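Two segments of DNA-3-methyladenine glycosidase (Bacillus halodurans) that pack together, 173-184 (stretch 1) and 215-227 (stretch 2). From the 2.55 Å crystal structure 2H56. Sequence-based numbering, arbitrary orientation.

Stretch 1 (173-184) QRGAKWLYGNGE
Stretch 2 215-227: TFAEEYRSLEELL

Residues 173-180 form the last turns of a helix that begins earlier in the chain, and Gly181 (phi/psi -94/-158) is the first residue to leave helical values. In stretch 2, helix 215-219 ends before Tyr220 (-139/143), and a short helix, 223-226, follows Ser222 (-149/172). The axes of helices 173-180 and 215-219 run 57° apart in direction and approach no closer than 10.6 Å; the backbones come closest at the link between the helices of stretch 2 and the start of the second helix: CA of Trp178 is 4.8 Å from CA of Ser222, and CA of Leu179 is 5.3 Å from CA of Leu223. The contact buries 585 Å², both sides summed.

Trp178 dominates, with 163 Å² covered. Its side chain (chi1 -173°, t; chi2 92°) sits among Phe216, Ala217, Leu223 and Leu226. Trp178 NE1 donates to Tyr220 O (3.0 Å, 152° at the hydrogen), satisfying the one polar atom of the indole; this acceptor lies near the ring plane, as an in-plane N-H requires. Over one face, Ser222 CA stands 3.9 Å from the centroid of the five-membered ring of Trp178, 15° off the normal, a CH-pi contact. Apolar neighbours complete the pocket: Trp178 CZ2 to Phe216 CB, 3.6 Å; Trp178 CZ3 to Leu223 CB, 3.8 Å; and, at the ring edge, Trp178 CH2 to Leu226 CD2, 4.0 Å.

The backbone supplies the second bond. Leu223 N, at the first turn of its helix and so without an i-4 acceptor within it, donates to Trp178 O (3.3 Å, 168°). Beside it, Leu179 and Leu223, both t,p rotamers, meet at CD1 and CD2 respectively (3.9 Å).

Lys177 O accepts from Gly183 N (3.0 Å) and weakly from Gly181 N (2.8 Å), folding the loop back. Gly183 has phi 76°, favourable to glycine; an ideal CB would lie 2.8 Å from Arg221 O, a clash.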

# COMPACT_ATOMS: atom_id res chain seq x y z
N GLN A 173 5.50 -11.55 1.18
CA GLN A 173 6.00 -12.90 0.91
C GLN A 173 7.11 -13.32 1.88
O GLN A 173 7.11 -14.43 2.41
CB GLN A 173 6.49 -13.03 -0.53
CG GLN A 173 5.37 -13.22 -1.52
CD GLN A 173 5.83 -13.23 -2.98
OE1 GLN A 173 7.01 -13.41 -3.29
NE2 GLN A 173 4.87 -13.04 -3.88
N ARG A 174 8.06 -12.42 2.10
CA ARG A 174 9.10 -12.66 3.08
C ARG A 174 8.50 -12.92 4.47
O ARG A 174 8.97 -13.80 5.18
CB ARG A 174 10.05 -11.48 3.15
CG ARG A 174 11.14 -11.57 4.20
CD ARG A 174 12.26 -10.57 3.90
NE ARG A 174 13.02 -10.19 5.10
CZ ARG A 174 14.13 -10.80 5.53
NH1 ARG A 174 14.66 -11.82 4.86
NH2 ARG A 174 14.74 -10.36 6.62
N GLY A 175 7.47 -12.17 4.85
CA GLY A 175 6.88 -12.35 6.17
C GLY A 175 6.14 -13.67 6.26
O GLY A 175 6.19 -14.34 7.29
N ALA A 176 5.47 -14.05 5.18
CA ALA A 176 4.73 -15.29 5.13
C ALA A 176 5.65 -16.50 5.33
O ALA A 176 5.37 -17.36 6.13
CB ALA A 176 3.98 -15.39 3.82
N LYS A 177 6.75 -16.55 4.59
CA LYS A 177 7.75 -17.60 4.76
C LYS A 177 8.24 -17.67 6.20
O LYS A 177 8.43 -18.74 6.75
CB LYS A 177 8.95 -17.37 3.83
CG LYS A 177 8.66 -17.73 2.38
CD LYS A 177 9.55 -17.01 1.38
CE LYS A 177 10.98 -17.49 1.41
NZ LYS A 177 11.74 -16.79 0.35
N TRP A 178 8.42 -16.51 6.82
CA TRP A 178 8.98 -16.43 8.16
C TRP A 178 7.97 -16.98 9.15
O TRP A 178 8.29 -17.80 9.99
CB TRP A 178 9.30 -14.96 8.48
CG TRP A 178 10.02 -14.72 9.73
CD1 TRP A 178 11.37 -14.64 9.90
CD2 TRP A 178 9.44 -14.47 11.00
NE1 TRP A 178 11.67 -14.38 11.21
CE2 TRP A 178 10.49 -14.26 11.91
CE3 TRP A 178 8.13 -14.41 11.47
CZ2 TRP A 178 10.27 -13.99 13.25
CZ3 TRP A 178 7.92 -14.16 12.80
CH2 TRP A 178 8.99 -13.95 13.67
N LEU A 179 6.73 -16.54 9.00
CA LEU A 179 5.67 -16.87 9.93
C LEU A 179 5.00 -18.26 9.71
O LEU A 179 4.44 -18.81 10.63
CB LEU A 179 4.62 -15.75 9.84
CG LEU A 179 3.54 -15.61 10.91
CD1 LEU A 179 4.15 -15.27 12.26
CD2 LEU A 179 2.59 -14.55 10.45
N TYR A 180 5.07 -18.81 8.51
CA TYR A 180 4.37 -20.06 8.17
C TYR A 180 5.26 -21.12 7.52
O TYR A 180 4.89 -22.28 7.45
CB TYR A 180 3.18 -19.77 7.25
CG TYR A 180 2.13 -18.86 7.86
CD1 TYR A 180 1.21 -19.32 8.80
CD2 TYR A 180 2.05 -17.52 7.48
CE1 TYR A 180 0.24 -18.45 9.36
CE2 TYR A 180 1.10 -16.67 8.01
CZ TYR A 180 0.20 -17.13 8.95
OH TYR A 180 -0.70 -16.22 9.46
N GLY A 181 6.41 -20.72 6.98
CA GLY A 181 7.44 -21.68 6.61
C GLY A 181 8.34 -21.72 7.82
O GLY A 181 7.94 -21.36 8.93
N ASN A 182 9.57 -22.12 7.64
CA ASN A 182 10.48 -21.90 8.73
C ASN A 182 11.54 -20.98 8.18
O ASN A 182 12.73 -21.24 8.28
CB ASN A 182 11.03 -23.22 9.26
CG ASN A 182 11.62 -23.08 10.64
OD1 ASN A 182 11.28 -22.16 11.39
ND2 ASN A 182 12.50 -23.99 10.99
N GLY A 183 11.07 -19.89 7.59
CA GLY A 183 11.90 -19.02 6.78
C GLY A 183 12.18 -19.61 5.40
O GLY A 183 13.09 -19.17 4.72
N GLU A 184 11.40 -20.61 5.01
CA GLU A 184 11.55 -21.28 3.71
C GLU A 184 10.18 -21.48 3.09
O GLU A 184 9.19 -21.04 3.66
CB GLU A 184 12.28 -22.60 3.89
CG GLU A 184 13.80 -22.45 3.88
CD GLU A 184 14.53 -23.72 4.29
OE1 GLU A 184 14.28 -24.21 5.41
OE2 GLU A 184 15.35 -24.23 3.49
N THR A 215 12.16 -6.03 11.24
CA THR A 215 12.95 -6.23 12.46
C THR A 215 13.12 -7.72 12.79
O THR A 215 14.24 -8.19 12.91
CB THR A 215 12.34 -5.50 13.67
N PHE A 216 12.02 -8.46 12.86
CA PHE A 216 12.05 -9.87 13.31
C PHE A 216 12.76 -10.82 12.38
O PHE A 216 13.49 -11.70 12.85
CB PHE A 216 10.66 -10.41 13.54
CG PHE A 216 9.96 -9.71 14.64
CD1 PHE A 216 10.10 -10.13 15.94
CD2 PHE A 216 9.18 -8.60 14.39
CE1 PHE A 216 9.46 -9.47 16.97
CE2 PHE A 216 8.55 -7.94 15.40
CZ PHE A 216 8.69 -8.37 16.69
N ALA A 217 12.52 -10.68 11.09
CA ALA A 217 13.28 -11.44 10.09
C ALA A 217 14.79 -11.24 10.27
O ALA A 217 15.53 -12.20 10.19
CB ALA A 217 12.87 -11.03 8.70
N GLU A 218 15.23 -10.00 10.51
CA GLU A 218 16.66 -9.72 10.62
C GLU A 218 17.27 -10.44 11.84
O GLU A 218 18.37 -10.95 11.74
CB GLU A 218 16.96 -8.20 10.66
N GLU A 219 16.55 -10.52 12.95
CA GLU A 219 17.12 -11.08 14.19
C GLU A 219 16.82 -12.57 14.44
O GLU A 219 17.46 -13.18 15.28
CB GLU A 219 16.68 -10.23 15.40
N TYR A 220 15.85 -13.16 13.71
CA TYR A 220 15.42 -14.57 13.91
C TYR A 220 15.15 -15.33 12.61
O TYR A 220 14.61 -14.76 11.67
CB TYR A 220 14.14 -14.60 14.73
CG TYR A 220 14.26 -13.87 16.03
CD1 TYR A 220 14.92 -14.44 17.12
CD2 TYR A 220 13.72 -12.59 16.18
CE1 TYR A 220 15.04 -13.76 18.33
CE2 TYR A 220 13.83 -11.91 17.37
CZ TYR A 220 14.48 -12.49 18.45
OH TYR A 220 14.58 -11.79 19.63
N ARG A 221 15.50 -16.62 12.57
CA ARG A 221 15.35 -17.42 11.34
C ARG A 221 13.88 -17.51 10.94
O ARG A 221 13.50 -17.21 9.80
CB ARG A 221 15.95 -18.83 11.53
N SER A 222 13.06 -17.87 11.93
CA SER A 222 11.63 -18.12 11.75
C SER A 222 10.88 -17.74 13.04
O SER A 222 11.51 -17.48 14.08
CB SER A 222 11.45 -19.61 11.46
N LEU A 223 9.54 -17.75 12.99
CA LEU A 223 8.72 -17.56 14.20
C LEU A 223 9.10 -18.56 15.28
O LEU A 223 9.04 -18.27 16.47
CB LEU A 223 7.24 -17.74 13.91
CG LEU A 223 6.32 -17.87 15.16
CD1 LEU A 223 6.42 -16.62 16.01
CD2 LEU A 223 4.85 -18.17 14.81
N GLU A 224 9.47 -19.76 14.85
CA GLU A 224 9.89 -20.82 15.75
C GLU A 224 11.03 -20.36 16.66
O GLU A 224 10.93 -20.53 17.89
CB GLU A 224 10.27 -22.08 14.95
CG GLU A 224 9.05 -22.86 14.40
CD GLU A 224 8.67 -22.47 12.97
OE1 GLU A 224 8.71 -21.26 12.64
OE2 GLU A 224 8.32 -23.37 12.18
N GLU A 225 12.08 -19.77 16.07
CA GLU A 225 13.26 -19.27 16.83
C GLU A 225 12.88 -18.24 17.90
O GLU A 225 13.32 -18.32 19.04
CB GLU A 225 14.31 -18.68 15.87
N LEU A 226 12.04 -17.28 17.51
CA LEU A 226 11.56 -16.21 18.40
C LEU A 226 10.88 -16.76 19.67
O LEU A 226 11.02 -16.20 20.77
CB LEU A 226 10.56 -15.32 17.64
CG LEU A 226 9.95 -14.15 18.42
CD1 LEU A 226 11.07 -13.15 18.74
CD2 LEU A 226 8.78 -13.51 17.66
N LEU A 227 10.16 -17.87 19.51
CA LEU A 227 9.52 -18.54 20.63
C LEU A 227 10.51 -19.38 21.41
O LEU A 227 10.22 -20.54 21.73
CB LEU A 227 8.35 -19.41 20.16
CG LEU A 227 7.27 -18.70 19.34
CD1 LEU A 227 6.14 -19.67 19.04
CD2 LEU A 227 6.75 -17.45 20.03